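Local coordinates for beta-lactamase (Klebsiella pneumoniae, PDB 6HUH), which probably hydrolyses beta-lactam antibiotics to substituted beta-amino acids, as a class D serine beta-lactamase, at residues M60-S64 / G65-D69; L151-P155 / Q156-R160; T176-H179 / T180-L184; K242-A245 / S246-A249. All coordinates share one frame; numbering follows the deposited sequence.

The four local contacts sample both halves of the class D fold, and two lie close to the predicted nucleophile S51. In interaction 2 the side chain of Q158 is about 9 Å from that of S51; in interaction 4 the side chain of S246 is about 8 Å from that of S51. S246 also binds a sulfate. Interactions 1 and 3 lie away from that site and lean on each other: their centres are about 11 Å apart, and Y62 CE1 meets H179 CB at 3.5 Å. Interactions 1 and 4 fall on opposite sides of the chain's centre, about 30 Å between centres. Helix termini dominate the set: one C-terminal end, two starts, and one helical run.

Interaction 1 (M60-S64 / G65-D69); sequences MGYDS and GFLVD
G61 and L67 meet at the glycine-terminated C-terminus of helix 56-64, where G65 takes a positive phi (104°) and turns the chain back. The tight part lies on the inner side of this reversal. L67 N gives a nearly straight bond (169°) to G61 O, 2.8 Å away, while G65 N reaches the same oxygen only weakly. L67 CD1 rests at 3.7 Å from G61 CA. L67 CB covers one face of the Y62 ring in a CH-pi contact, 3.8 Å from the centroid and displaced toward the rim. Inside the last turn, S64 OG folds back to M60 O at 2.7 Å, an oxygen that also takes the bond from S64 N.

The other side is looser. G65 and V68 are exposed, and the V68 side chain points off the helix; the D69 side chain packs on H179, with OD1 accepting from Q71 N and L72 N. What ties this end back is the buried Y62: with CG beside the backbone N (chi1 -75°), its ring also stacks with H179 of helix 174-184 and sets its edge at V68 C, and OH donates to D69 O at 2.7 Å from well above the carbonyl plane.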
ATOM      1  N   MET A  60      16.491   7.218  -8.967  1.00 28.11           N
ATOM      2  CA  MET A  60      16.581   7.867 -10.282  1.00 27.59           C
ATOM      3  C   MET A  60      15.268   8.597 -10.510  1.00 32.25           C
ATOM      4  O   MET A  60      15.274   9.811 -10.733  1.00 34.33           O
ATOM      5  CB  MET A  60      16.798   6.837 -11.411  1.00 29.12           C
ATOM      6  CG  MET A  60      18.130   6.145 -11.380  1.00 32.18           C
ATOM      7  SD  MET A  60      18.325   5.009 -12.786  1.00 36.28           S
ATOM      8  CE  MET A  60      19.456   3.801 -12.062  1.00 31.96           C
ATOM      9  N   GLY A  61      14.167   7.855 -10.381  1.00 26.99           N
ATOM     10  CA  GLY A  61      12.797   8.343 -10.524  1.00 26.94           C
ATOM     11  C   GLY A  61      12.408   9.496  -9.621  1.00 29.08           C
ATOM     12  O   GLY A  61      11.716  10.405 -10.067  1.00 30.77           O
ATOM     13  N   TYR A  62      12.854   9.495  -8.369  1.00 23.38           N
ATOM     14  CA  TYR A  62      12.551  10.625  -7.500  1.00 23.85           C
ATOM     15  C   TYR A  62      13.492  11.793  -7.703  1.00 31.47           C
ATOM     16  O   TYR A  62      13.061  12.930  -7.577  1.00 35.90           O
ATOM     17  CB  TYR A  62      12.501  10.228  -6.029  1.00 23.94           C
ATOM     18  CG  TYR A  62      11.246   9.463  -5.680  1.00 23.27           C
ATOM     19  CD1 TYR A  62      10.008  10.100  -5.626  1.00 24.02           C
ATOM     20  CD2 TYR A  62      11.296   8.104  -5.387  1.00 22.87           C
ATOM     21  CE1 TYR A  62       8.848   9.390  -5.318  1.00 23.08           C
ATOM     22  CE2 TYR A  62      10.143   7.385  -5.086  1.00 22.88           C
ATOM     23  CZ  TYR A  62       8.924   8.029  -5.051  1.00 27.23           C
ATOM     24  OH  TYR A  62       7.824   7.285  -4.728  1.00 28.30           O
ATOM     25  N   ASP A  63      14.759  11.532  -8.017  1.00 26.74           N
ATOM     26  CA  ASP A  63      15.748  12.587  -8.230  1.00 27.56           C
ATOM     27  C   ASP A  63      15.453  13.400  -9.489  1.00 32.79           C
ATOM     28  O   ASP A  63      15.600  14.621  -9.475  1.00 33.03           O
ATOM     29  CB  ASP A  63      17.171  11.989  -8.288  1.00 28.52           C
ATOM     30  CG  ASP A  63      18.263  13.035  -8.270  1.00 35.06           C
ATOM     31  OD1 ASP A  63      18.379  13.770  -7.234  1.00 34.24           O
ATOM     32  OD2 ASP A  63      19.021  13.116  -9.275  1.00 39.79           O
ATOM     33  N   SER A  64      15.066  12.709 -10.580  1.00 29.65           N
ATOM     34  CA  SER A  64      14.788  13.322 -11.868  1.00 30.06           C
ATOM     35  C   SER A  64      13.414  13.977 -11.919  1.00 35.57           C
ATOM     36  O   SER A  64      13.232  14.931 -12.668  1.00 37.69           O
ATOM     37  CB  SER A  64      14.964  12.309 -12.992  1.00 33.45           C
ATOM     38  OG  SER A  64      14.158  11.159 -12.800  1.00 41.83           O
ATOM     39  N   GLY A  65      12.472  13.490 -11.111  1.00 30.42           N
ATOM     40  CA  GLY A  65      11.126  14.041 -11.052  1.00 29.65           C
ATOM     41  C   GLY A  65      10.065  13.221 -11.754  1.00 31.84           C
ATOM     42  O   GLY A  65       8.906  13.652 -11.813  1.00 33.46           O
ATOM     43  N   PHE A  66      10.441  12.037 -12.292  1.00 24.92           N
ATOM     44  CA  PHE A  66       9.502  11.132 -12.946  1.00 23.66           C
ATOM     45  C   PHE A  66       8.481  10.648 -11.932  1.00 28.21           C
ATOM     46  O   PHE A  66       7.283  10.581 -12.235  1.00 29.34           O
ATOM     47  CB  PHE A  66      10.213   9.915 -13.545  1.00 24.55           C
ATOM     48  CG  PHE A  66       9.236   9.035 -14.289  1.00 25.41           C
ATOM     49  CD1 PHE A  66       8.686   9.446 -15.497  1.00 29.62           C
ATOM     50  CD2 PHE A  66       8.806   7.837 -13.749  1.00 26.69           C
ATOM     51  CE1 PHE A  66       7.782   8.646 -16.187  1.00 30.28           C
ATOM     52  CE2 PHE A  66       7.866   7.052 -14.421  1.00 30.26           C
ATOM     53  CZ  PHE A  66       7.370   7.460 -15.641  1.00 29.22           C
ATOM     54  N   LEU A  67       8.973  10.252 -10.749  1.00 22.88           N
ATOM     55  CA  LEU A  67       8.151   9.791  -9.643  1.00 21.74           C
ATOM     56  C   LEU A  67       7.957  10.984  -8.739  1.00 28.29           C
ATOM     57  O   LEU A  67       8.922  11.711  -8.460  1.00 29.52           O
ATOM     58  CB  LEU A  67       8.824   8.624  -8.908  1.00 20.02           C
ATOM     59  CG  LEU A  67       9.205   7.408  -9.746  1.00 21.70           C
ATOM     60  CD1 LEU A  67      10.050   6.470  -8.939  1.00 20.97           C
ATOM     61  CD2 LEU A  67       7.977   6.702 -10.344  1.00 19.63           C
ATOM     62  N   VAL A  68       6.699  11.247  -8.363  1.00 25.79           N
ATOM     63  CA  VAL A  68       6.323  12.413  -7.562  1.00 27.27           C
ATOM     64  C   VAL A  68       6.410  12.082  -6.086  1.00 35.60           C
ATOM     65  O   VAL A  68       7.095  12.781  -5.335  1.00 36.19           O
ATOM     66  CB  VAL A  68       4.929  12.961  -7.969  1.00 31.00           C
ATOM     67  CG1 VAL A  68       4.493  14.124  -7.074  1.00 32.28           C
ATOM     68  CG2 VAL A  68       4.912  13.366  -9.431  1.00 30.58           C
ATOM     69  N   ASP A  69       5.677  11.028  -5.681  1.00 34.70           N
ATOM     70  CA  ASP A  69       5.612  10.491  -4.326  1.00 35.57           C
ATOM     71  C   ASP A  69       5.207   9.026  -4.383  1.00 36.96           C
ATOM     72  O   ASP A  69       5.468   8.371  -5.377  1.00 35.34           O
ATOM     73  CB  ASP A  69       4.696  11.338  -3.397  1.00 40.00           C
ATOM     74  CG  ASP A  69       3.292  11.618  -3.888  1.00 53.43           C
ATOM     75  OD1 ASP A  69       2.723  10.756  -4.590  1.00 54.69           O
ATOM     76  OD2 ASP A  69       2.740  12.672  -3.520  1.00 60.93           O
TER

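Interaction 2 (L151-P155 / Q156-R160); sequences LAISP and QEQAR
E157 turns its extended side chain back along the chain toward S154, while I153 runs past it in the opposite direction, I153 CG1 lying 3.5 Å from E157 CB. The extended chain of E157, with CG beside its own backbone N (chi1 -68°), sets the carboxylate beside the backbone of the residue before the helix. There S154 N donates to E157 OE1 over 2.9 Å at 164°, meeting the oxygen on its anti side and somewhat out of the carboxylate plane. In return, S154 OG accepts from E157 N at 3.4 Å, a weak but straight bond, and from Q156 N at 3.3 Å, also weak and more bent. The exchange is a capping box, with S154 as the N-cap of helix 155-166.

Q158 approaches differently. Its chain bends at chi2 and crosses I153 at about a right angle, CG lying 3.6 Å from I153 CG2. Beyond the bend the amide stays against I153 CG2, and NE2 bonds to T52 OG1, next to the predicted nucleophile S51. Behind this cap the first regular helical bonds begin, from Q158 N to S154 O and from A159 N to P155 O. P155 and A159 meanwhile lie against strands 26-30 and 228-238 of the sheet.

The chemistry implies mutual compensation: the cap supplies acceptors for N-H groups of the first turn, E157 in turn satisfies the amide of the N-cap residue, and the helix start would probably favour a charged E157 carboxylate.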
ATOM      1  N   LEU A 151      23.436  -6.647 -16.817  1.00 33.70           N
ATOM      2  CA  LEU A 151      23.671  -6.201 -15.443  1.00 31.38           C
ATOM      3  C   LEU A 151      23.736  -7.368 -14.450  1.00 33.61           C
ATOM      4  O   LEU A 151      23.004  -8.360 -14.590  1.00 33.89           O
ATOM      5  CB  LEU A 151      22.642  -5.127 -15.025  1.00 30.24           C
ATOM      6  CG  LEU A 151      22.936  -4.285 -13.764  1.00 34.08           C
ATOM      7  CD1 LEU A 151      24.228  -3.459 -13.896  1.00 35.92           C
ATOM      8  CD2 LEU A 151      21.800  -3.360 -13.477  1.00 32.86           C
ATOM      9  N   ALA A 152      24.677  -7.259 -13.485  1.00 27.60           N
ATOM     10  CA  ALA A 152      24.945  -8.232 -12.429  1.00 25.54           C
ATOM     11  C   ALA A 152      25.578  -7.549 -11.209  1.00 27.20           C
ATOM     12  O   ALA A 152      26.473  -6.711 -11.340  1.00 26.93           O
ATOM     13  CB  ALA A 152      25.859  -9.338 -12.954  1.00 26.92           C
ATOM     14  N   ILE A 153      25.091  -7.889 -10.033  1.00 23.48           N
ATOM     15  CA  ILE A 153      25.614  -7.353  -8.782  1.00 24.48           C
ATOM     16  C   ILE A 153      25.898  -8.499  -7.787  1.00 31.94           C
ATOM     17  O   ILE A 153      25.146  -9.486  -7.718  1.00 33.26           O
ATOM     18  CB  ILE A 153      24.710  -6.217  -8.198  1.00 26.75           C
ATOM     19  CG1 ILE A 153      25.426  -5.428  -7.053  1.00 25.65           C
ATOM     20  CG2 ILE A 153      23.316  -6.732  -7.773  1.00 26.61           C
ATOM     21  CD1 ILE A 153      24.908  -3.998  -6.817  1.00 10.16           C
ATOM     22  N   SER A 154      27.010  -8.381  -7.052  1.00 28.01           N
ATOM     23  CA  SER A 154      27.366  -9.353  -6.033  1.00 27.00           C
ATOM     24  C   SER A 154      26.723  -8.927  -4.673  1.00 30.35           C
ATOM     25  O   SER A 154      26.507  -7.716  -4.443  1.00 27.21           O
ATOM     26  CB  SER A 154      28.880  -9.499  -5.943  1.00 28.75           C
ATOM     27  OG  SER A 154      29.387  -8.894  -4.771  1.00 38.69           O
ATOM     28  N   PRO A 155      26.371  -9.891  -3.772  1.00 28.63           N
ATOM     29  CA  PRO A 155      25.766  -9.492  -2.480  1.00 28.70           C
ATOM     30  C   PRO A 155      26.583  -8.447  -1.697  1.00 34.30           C
ATOM     31  O   PRO A 155      25.984  -7.604  -1.013  1.00 34.03           O
ATOM     32  CB  PRO A 155      25.602 -10.819  -1.737  1.00 29.36           C
ATOM     33  CG  PRO A 155      25.505 -11.831  -2.820  1.00 33.37           C
ATOM     34  CD  PRO A 155      26.461 -11.362  -3.875  1.00 29.67           C
ATOM     35  N   GLN A 156      27.936  -8.479  -1.849  1.00 30.64           N
ATOM     36  CA  GLN A 156      28.880  -7.540  -1.240  1.00 31.54           C
ATOM     37  C   GLN A 156      28.636  -6.160  -1.800  1.00 36.54           C
ATOM     38  O   GLN A 156      28.430  -5.219  -1.028  1.00 38.07           O
ATOM     39  CB  GLN A 156      30.337  -7.939  -1.530  1.00 33.72           C
ATOM     40  CG  GLN A 156      30.980  -8.808  -0.475  1.00 51.91           C
ATOM     41  CD  GLN A 156      32.171  -9.542  -1.045  1.00 78.41           C
ATOM     42  OE1 GLN A 156      32.785  -9.115  -2.037  1.00 68.15           O
ATOM     43  NE2 GLN A 156      32.509 -10.684  -0.435  1.00 78.83           N
ATOM     44  N   GLU A 157      28.652  -6.042  -3.147  1.00 31.61           N
ATOM     45  CA  GLU A 157      28.428  -4.797  -3.883  1.00 30.75           C
ATOM     46  C   GLU A 157      27.075  -4.178  -3.537  1.00 31.84           C
ATOM     47  O   GLU A 157      27.031  -2.972  -3.326  1.00 30.37           O
ATOM     48  CB  GLU A 157      28.538  -5.024  -5.395  1.00 32.25           C
ATOM     49  CG  GLU A 157      29.923  -5.363  -5.902  1.00 37.46           C
ATOM     50  CD  GLU A 157      29.971  -5.754  -7.368  1.00 59.16           C
ATOM     51  OE1 GLU A 157      29.025  -6.430  -7.837  1.00 50.49           O
ATOM     52  OE2 GLU A 157      30.975  -5.418  -8.039  1.00 55.44           O
ATOM     53  N   GLN A 158      25.989  -5.006  -3.446  1.00 28.62           N
ATOM     54  CA  GLN A 158      24.613  -4.601  -3.049  1.00 27.63           C
ATOM     55  C   GLN A 158      24.570  -3.890  -1.697  1.00 31.94           C
ATOM     56  O   GLN A 158      23.873  -2.882  -1.566  1.00 30.91           O
ATOM     57  CB  GLN A 158      23.696  -5.817  -2.964  1.00 28.08           C
ATOM     58  CG  GLN A 158      23.068  -6.161  -4.278  1.00 32.53           C
ATOM     59  CD  GLN A 158      21.643  -5.729  -4.402  1.00 39.39           C
ATOM     60  OE1 GLN A 158      21.206  -4.708  -3.839  1.00 33.57           O
ATOM     61  NE2 GLN A 158      20.896  -6.503  -5.181  1.00 31.08           N
ATOM     62  N   ALA A 159      25.309  -4.438  -0.704  1.00 29.36           N
ATOM     63  CA  ALA A 159      25.473  -3.924   0.659  1.00 29.82           C
ATOM     64  C   ALA A 159      26.216  -2.596   0.624  1.00 34.43           C
ATOM     65  O   ALA A 159      25.842  -1.673   1.343  1.00 35.19           O
ATOM     66  CB  ALA A 159      26.257  -4.927   1.501  1.00 30.93           C
ATOM     67  N   ARG A 160      27.267  -2.503  -0.215  1.00 30.36           N
ATOM     68  CA  ARG A 160      28.067  -1.304  -0.407  1.00 30.49           C
ATOM     69  C   ARG A 160      27.171  -0.176  -0.954  1.00 34.09           C
ATOM     70  O   ARG A 160      27.137   0.921  -0.376  1.00 35.11           O
ATOM     71  CB  ARG A 160      29.224  -1.625  -1.349  1.00 32.80           C
ATOM     72  CG  ARG A 160      30.179  -0.478  -1.635  1.00 51.25           C
ATOM     73  CD  ARG A 160      30.931   0.003  -0.409  1.00 65.62           C
ATOM     74  NE  ARG A 160      30.449   1.327  -0.024  1.00 82.12           N
ATOM     75  CZ  ARG A 160      30.994   2.080   0.921  1.00103.50           C
ATOM     76  NH1 ARG A 160      32.045   1.644   1.604  1.00 91.40           N
ATOM     77  NH2 ARG A 160      30.489   3.278   1.195  1.00 95.65           N
TER

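Interaction 3 (T176-H179 / T180-L184); sequences TLQH and TANIL
The amides of Q178 and N182, one turn apart on helix 174-184, lie almost parallel, with planes 20° apart and side chains crossing at a slant; Q178 OE1 and N182 OD1 stay 3.9 Å apart. The other flat group, the H179 imidazole, stacks against the Y62 ring of helix 56-64, one of several contacts between the two helices in the helical part of the beta-lactamase fold. H179 ND1 bonds to E70 OE2. The same carboxylate oxygen takes N182 ND2, and E70 thus draws together two side chains from neighbouring turns and would probably be stabilised as an anion by them.

Along the axis the backbone keeps the regular alpha-helical pattern. A181 N bonds to L177 O, N182 N to Q178 O at 3.0 Å, and I183 N to H179 O in a nearly straight line (176°). A181 CB lies 3.3 Å from L177 O, and I183 CG1 is equally near H179 O; beyond that, the I183 side chain reaches P94 and M98 of helix 94-99.

The T180 hydroxyl takes a different route from these side chains and turns inward on its own helix. With OG1 beside the backbone N (chi1 -57°), it swings back over the preceding turn, while CG2 extends the other way. T176 O therefore accepts twice from one residue, from T180 N at 3.0 Å and from T180 OG1 at 2.7 Å, the two donors arriving from opposite faces of its carbonyl plane.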
ATOM      1  N   THR A 176      14.223  12.412  -1.590  1.00 35.33           N
ATOM      2  CA  THR A 176      14.341  11.303  -2.549  1.00 32.80           C
ATOM      3  C   THR A 176      14.541  10.029  -1.734  1.00 37.43           C
ATOM      4  O   THR A 176      13.881   9.032  -2.017  1.00 37.75           O
ATOM      5  CB  THR A 176      15.451  11.558  -3.601  1.00 31.27           C
ATOM      6  OG1 THR A 176      15.008  12.568  -4.520  1.00 25.12           O
ATOM      7  CG2 THR A 176      15.811  10.305  -4.395  1.00 23.80           C
ATOM      8  N   LEU A 177      15.405  10.089  -0.680  1.00 34.34           N
ATOM      9  CA  LEU A 177      15.705   8.961   0.216  1.00 33.92           C
ATOM     10  C   LEU A 177      14.482   8.592   1.024  1.00 37.58           C
ATOM     11  O   LEU A 177      14.266   7.402   1.255  1.00 37.25           O
ATOM     12  CB  LEU A 177      16.873   9.258   1.188  1.00 35.66           C
ATOM     13  CG  LEU A 177      18.292   9.488   0.626  1.00 41.08           C
ATOM     14  CD1 LEU A 177      19.246   9.877   1.739  1.00 43.23           C
ATOM     15  CD2 LEU A 177      18.828   8.255  -0.099  1.00 41.82           C
ATOM     16  N   GLN A 178      13.687   9.598   1.467  1.00 33.27           N
ATOM     17  CA  GLN A 178      12.478   9.333   2.237  1.00 32.72           C
ATOM     18  C   GLN A 178      11.366   8.725   1.378  1.00 35.82           C
ATOM     19  O   GLN A 178      10.750   7.758   1.805  1.00 34.58           O
ATOM     20  CB  GLN A 178      12.006  10.561   3.021  1.00 35.67           C
ATOM     21  CG  GLN A 178      11.032  10.238   4.163  1.00 58.19           C
ATOM     22  CD  GLN A 178      11.673   9.579   5.374  1.00 91.93           C
ATOM     23  OE1 GLN A 178      11.593   8.355   5.569  1.00 89.77           O
ATOM     24  NE2 GLN A 178      12.285  10.383   6.238  1.00 87.11           N
ATOM     25  N   HIS A 179      11.129   9.236   0.166  1.00 33.53           N
ATOM     26  CA  HIS A 179      10.112   8.652  -0.715  1.00 32.70           C
ATOM     27  C   HIS A 179      10.472   7.192  -1.070  1.00 34.14           C
ATOM     28  O   HIS A 179       9.603   6.313  -1.022  1.00 33.86           O
ATOM     29  CB  HIS A 179       9.952   9.483  -1.983  1.00 33.33           C
ATOM     30  CG  HIS A 179       9.151  10.741  -1.829  1.00 37.92           C
ATOM     31  ND1 HIS A 179       7.934  10.748  -1.179  1.00 40.18           N
ATOM     32  CD2 HIS A 179       9.378  11.977  -2.342  1.00 40.10           C
ATOM     33  CE1 HIS A 179       7.481  11.993  -1.275  1.00 40.38           C
ATOM     34  NE2 HIS A 179       8.317  12.767  -1.960  1.00 40.72           N
ATOM     35  N   THR A 180      11.761   6.939  -1.377  1.00 28.49           N
ATOM     36  CA  THR A 180      12.304   5.608  -1.683  1.00 27.15           C
ATOM     37  C   THR A 180      12.086   4.654  -0.491  1.00 33.23           C
ATOM     38  O   THR A 180      11.696   3.510  -0.698  1.00 33.87           O
ATOM     39  CB  THR A 180      13.800   5.722  -2.066  1.00 30.21           C
ATOM     40  OG1 THR A 180      13.951   6.622  -3.185  1.00 25.22           O
ATOM     41  CG2 THR A 180      14.450   4.349  -2.360  1.00 21.43           C
ATOM     42  N   ALA A 181      12.332   5.139   0.747  1.00 30.55           N
ATOM     43  CA  ALA A 181      12.151   4.417   2.002  1.00 30.70           C
ATOM     44  C   ALA A 181      10.687   4.010   2.189  1.00 34.25           C
ATOM     45  O   ALA A 181      10.396   2.846   2.477  1.00 34.23           O
ATOM     46  CB  ALA A 181      12.585   5.300   3.174  1.00 33.05           C
ATOM     47  N   ASN A 182       9.777   4.980   2.021  1.00 31.09           N
ATOM     48  CA  ASN A 182       8.345   4.804   2.187  1.00 31.85           C
ATOM     49  C   ASN A 182       7.795   3.697   1.300  1.00 36.32           C
ATOM     50  O   ASN A 182       7.273   2.713   1.829  1.00 36.29           O
ATOM     51  CB  ASN A 182       7.596   6.130   2.006  1.00 29.23           C
ATOM     52  CG  ASN A 182       7.832   7.168   3.099  1.00 48.81           C
ATOM     53  OD1 ASN A 182       8.284   6.881   4.210  1.00 36.33           O
ATOM     54  ND2 ASN A 182       7.484   8.415   2.822  1.00 46.40           N
ATOM     55  N   ILE A 183       8.001   3.798  -0.027  1.00 31.85           N
ATOM     56  CA  ILE A 183       7.534   2.775  -0.974  1.00 29.99           C
ATOM     57  C   ILE A 183       8.200   1.385  -0.745  1.00 31.09           C
ATOM     58  O   ILE A 183       7.590   0.377  -1.114  1.00 29.83           O
ATOM     59  CB  ILE A 183       7.608   3.236  -2.461  1.00 31.69           C
ATOM     60  CG1 ILE A 183       9.018   3.648  -2.898  1.00 31.22           C
ATOM     61  CG2 ILE A 183       6.621   4.339  -2.697  1.00 32.57           C
ATOM     62  CD1 ILE A 183       9.183   3.863  -4.414  1.00 40.28           C
ATOM     63  N   LEU A 184       9.395   1.340  -0.076  1.00 27.33           N
ATOM     64  CA  LEU A 184      10.195   0.117   0.237  1.00 26.72           C
ATOM     65  C   LEU A 184      10.027  -0.446   1.674  1.00 30.78           C
ATOM     66  O   LEU A 184      10.643  -1.463   1.994  1.00 29.37           O
ATOM     67  CB  LEU A 184      11.714   0.369   0.009  1.00 25.86           C
ATOM     68  CG  LEU A 184      12.289   0.363  -1.400  1.00 27.48           C
ATOM     69  CD1 LEU A 184      13.740   0.718  -1.356  1.00 26.05           C
ATOM     70  CD2 LEU A 184      12.118  -0.984  -2.057  1.00 29.42           C
TER

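Interaction 4 (K242-A245 / S246-A249); sequences KQFA and SLRA. With SO4 (sulfate ion), chain C.
F244 O, the last carbonyl before helix 245-264 takes hold, accepts from two backbone donors: R248 N at 3.2 Å, close to the line of the C=O bond, and L247 N at 2.9 Å, well above the carbonyl plane. A245 O adds only weak bonds, to R248 N and A249 N, and the first turn is loosely knit.

Two pairs of side chains flank this start. F244 and L247 lie side by side and point the same way, with F244 CB 3.6 Å from L247 CG and L247 CD1 slanting toward the phenyl ring. Q243 and R248 instead cross at about a right angle. The Q243 amide carbon sits over one face of the R248 guanidinium, near its rim, and the two planes are 47° apart. Q243 OE1 comes within 2.9 Å of R248 NH1, but from above the guanidinium, at an angle too poor for a hydrogen bond; it is a close polar approach in which the oxygen would probably feel the positive charge. A bend at chi3 (-81°) folds the guanidinium over the glutamine, and R248 NE reaches Q238 OE1 weakly on strand 228-238.

S246 faces elsewhere. Its OG donates to sulfate O2 at 2.9 Å, and the anion, probably taken from the crystallisation liquor, is also held by S101 OG and T198 OG1. T198 belongs to the KTG motif of the serine beta-lactamases, and S101 is probably the serine of the S-x-V motif, here S-V-I. Three hydroxyls gathered on an anion near S51 are consistent with the substrate pocket of this fold, with the start of the C-terminal helix beside it.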
ATOM      1  N   LYS A 242       7.082 -25.189  -5.356  1.00 70.66           N
ATOM      2  CA  LYS A 242       6.274 -24.947  -4.155  1.00 69.39           C
ATOM      3  C   LYS A 242       6.456 -23.545  -3.552  1.00 71.75           C
ATOM      4  O   LYS A 242       5.456 -22.827  -3.398  1.00 70.98           O
ATOM      5  CB  LYS A 242       6.455 -26.046  -3.096  1.00 71.26           C
ATOM      6  CG  LYS A 242       5.931 -27.394  -3.562  1.00 74.75           C
ATOM      7  CD  LYS A 242       5.689 -28.352  -2.420  1.00 79.14           C
ATOM      8  CE  LYS A 242       5.431 -29.749  -2.921  1.00 85.96           C
ATOM      9  NZ  LYS A 242       4.852 -30.611  -1.860  1.00 99.91           N
ATOM     10  N   GLN A 243       7.705 -23.162  -3.197  1.00 67.24           N
ATOM     11  CA  GLN A 243       7.994 -21.841  -2.631  1.00 65.52           C
ATOM     12  C   GLN A 243       8.780 -20.965  -3.602  1.00 66.58           C
ATOM     13  O   GLN A 243       9.662 -21.466  -4.304  1.00 66.76           O
ATOM     14  CB  GLN A 243       8.731 -21.950  -1.285  1.00 66.97           C
ATOM     15  CG  GLN A 243       7.848 -22.379  -0.111  1.00 87.96           C
ATOM     16  CD  GLN A 243       8.556 -22.260   1.221  1.00110.01           C
ATOM     17  OE1 GLN A 243       8.958 -23.256   1.832  1.00106.78           O
ATOM     18  NE2 GLN A 243       8.702 -21.036   1.716  1.00101.76           N
ATOM     19  N   PHE A 244       8.439 -19.661  -3.664  1.00 60.23           N
ATOM     20  CA  PHE A 244       9.151 -18.703  -4.515  1.00 57.47           C
ATOM     21  C   PHE A 244      10.449 -18.387  -3.813  1.00 56.29           C
ATOM     22  O   PHE A 244      10.405 -18.009  -2.641  1.00 56.23           O
ATOM     23  CB  PHE A 244       8.353 -17.403  -4.694  1.00 58.57           C
ATOM     24  CG  PHE A 244       7.343 -17.380  -5.814  1.00 61.42           C
ATOM     25  CD1 PHE A 244       7.748 -17.473  -7.144  1.00 65.23           C
ATOM     26  CD2 PHE A 244       5.991 -17.187  -5.547  1.00 64.40           C
ATOM     27  CE1 PHE A 244       6.814 -17.414  -8.184  1.00 67.04           C
ATOM     28  CE2 PHE A 244       5.059 -17.133  -6.586  1.00 68.30           C
ATOM     29  CZ  PHE A 244       5.476 -17.246  -7.898  1.00 66.65           C
ATOM     30  N   ALA A 245      11.594 -18.560  -4.512  1.00 48.34           N
ATOM     31  CA  ALA A 245      12.951 -18.304  -4.012  1.00 45.39           C
ATOM     32  C   ALA A 245      13.106 -17.030  -3.174  1.00 45.55           C
ATOM     33  O   ALA A 245      13.677 -17.112  -2.088  1.00 45.55           O
ATOM     34  CB  ALA A 245      13.939 -18.297  -5.164  1.00 45.78           C
ATOM     35  N   SER A 246      12.582 -15.869  -3.656  1.00 39.61           N
ATOM     36  CA  SER A 246      12.644 -14.573  -2.960  1.00 38.08           C
ATOM     37  C   SER A 246      11.775 -14.484  -1.688  1.00 42.79           C
ATOM     38  O   SER A 246      12.088 -13.696  -0.785  1.00 42.33           O
ATOM     39  CB  SER A 246      12.300 -13.434  -3.906  1.00 39.71           C
ATOM     40  OG  SER A 246      10.970 -13.589  -4.368  1.00 51.87           O
ATOM     41  N   LEU A 247      10.682 -15.272  -1.624  1.00 39.17           N
ATOM     42  CA  LEU A 247       9.796 -15.291  -0.457  1.00 38.66           C
ATOM     43  C   LEU A 247      10.398 -16.155   0.682  1.00 38.77           C
ATOM     44  O   LEU A 247      10.079 -15.959   1.854  1.00 38.69           O
ATOM     45  CB  LEU A 247       8.361 -15.701  -0.832  1.00 39.99           C
ATOM     46  CG  LEU A 247       7.754 -15.040  -2.082  1.00 46.12           C
ATOM     47  CD1 LEU A 247       6.259 -15.352  -2.209  1.00 47.92           C
ATOM     48  CD2 LEU A 247       7.981 -13.512  -2.125  1.00 49.03           C
ATOM     49  N   ARG A 248      11.309 -17.060   0.323  1.00 31.81           N
ATOM     50  CA  ARG A 248      12.056 -17.914   1.230  1.00 31.28           C
ATOM     51  C   ARG A 248      13.230 -17.070   1.761  1.00 35.06           C
ATOM     52  O   ARG A 248      13.745 -17.330   2.850  1.00 35.69           O
ATOM     53  CB  ARG A 248      12.581 -19.146   0.474  1.00 28.88           C
ATOM     54  CG  ARG A 248      12.778 -20.344   1.354  1.00 48.29           C
ATOM     55  CD  ARG A 248      13.522 -21.475   0.652  1.00 76.58           C
ATOM     56  NE  ARG A 248      12.678 -22.305  -0.220  1.00 93.96           N
ATOM     57  CZ  ARG A 248      11.896 -23.298   0.199  1.00108.88           C
ATOM     58  NH1 ARG A 248      11.844 -23.615   1.488  1.00101.04           N
ATOM     59  NH2 ARG A 248      11.191 -24.007  -0.672  1.00 89.48           N
ATOM     60  N   ALA A 249      13.648 -16.057   0.986  1.00 30.25           N
ATOM     61  CA  ALA A 249      14.736 -15.146   1.352  1.00 28.44           C
ATOM     62  C   ALA A 249      14.240 -14.162   2.413  1.00 30.86           C
ATOM     63  O   ALA A 249      14.862 -14.062   3.472  1.00 28.68           O
ATOM     64  CB  ALA A 249      15.258 -14.416   0.110  1.00 28.04           C
TER
HETATM   65  S   SO4 C 301       9.729 -10.669  -7.132  1.00 88.83           S
HETATM   66  O1  SO4 C 301       8.684 -10.893  -8.137  1.00 90.26           O
HETATM   67  O2  SO4 C 301      10.170 -11.943  -6.560  1.00 88.10           O
HETATM   68  O3  SO4 C 301      10.863 -10.030  -7.776  1.00 88.72           O
HETATM   69  O4  SO4 C 301       9.208  -9.810  -6.071  1.00 88.46           O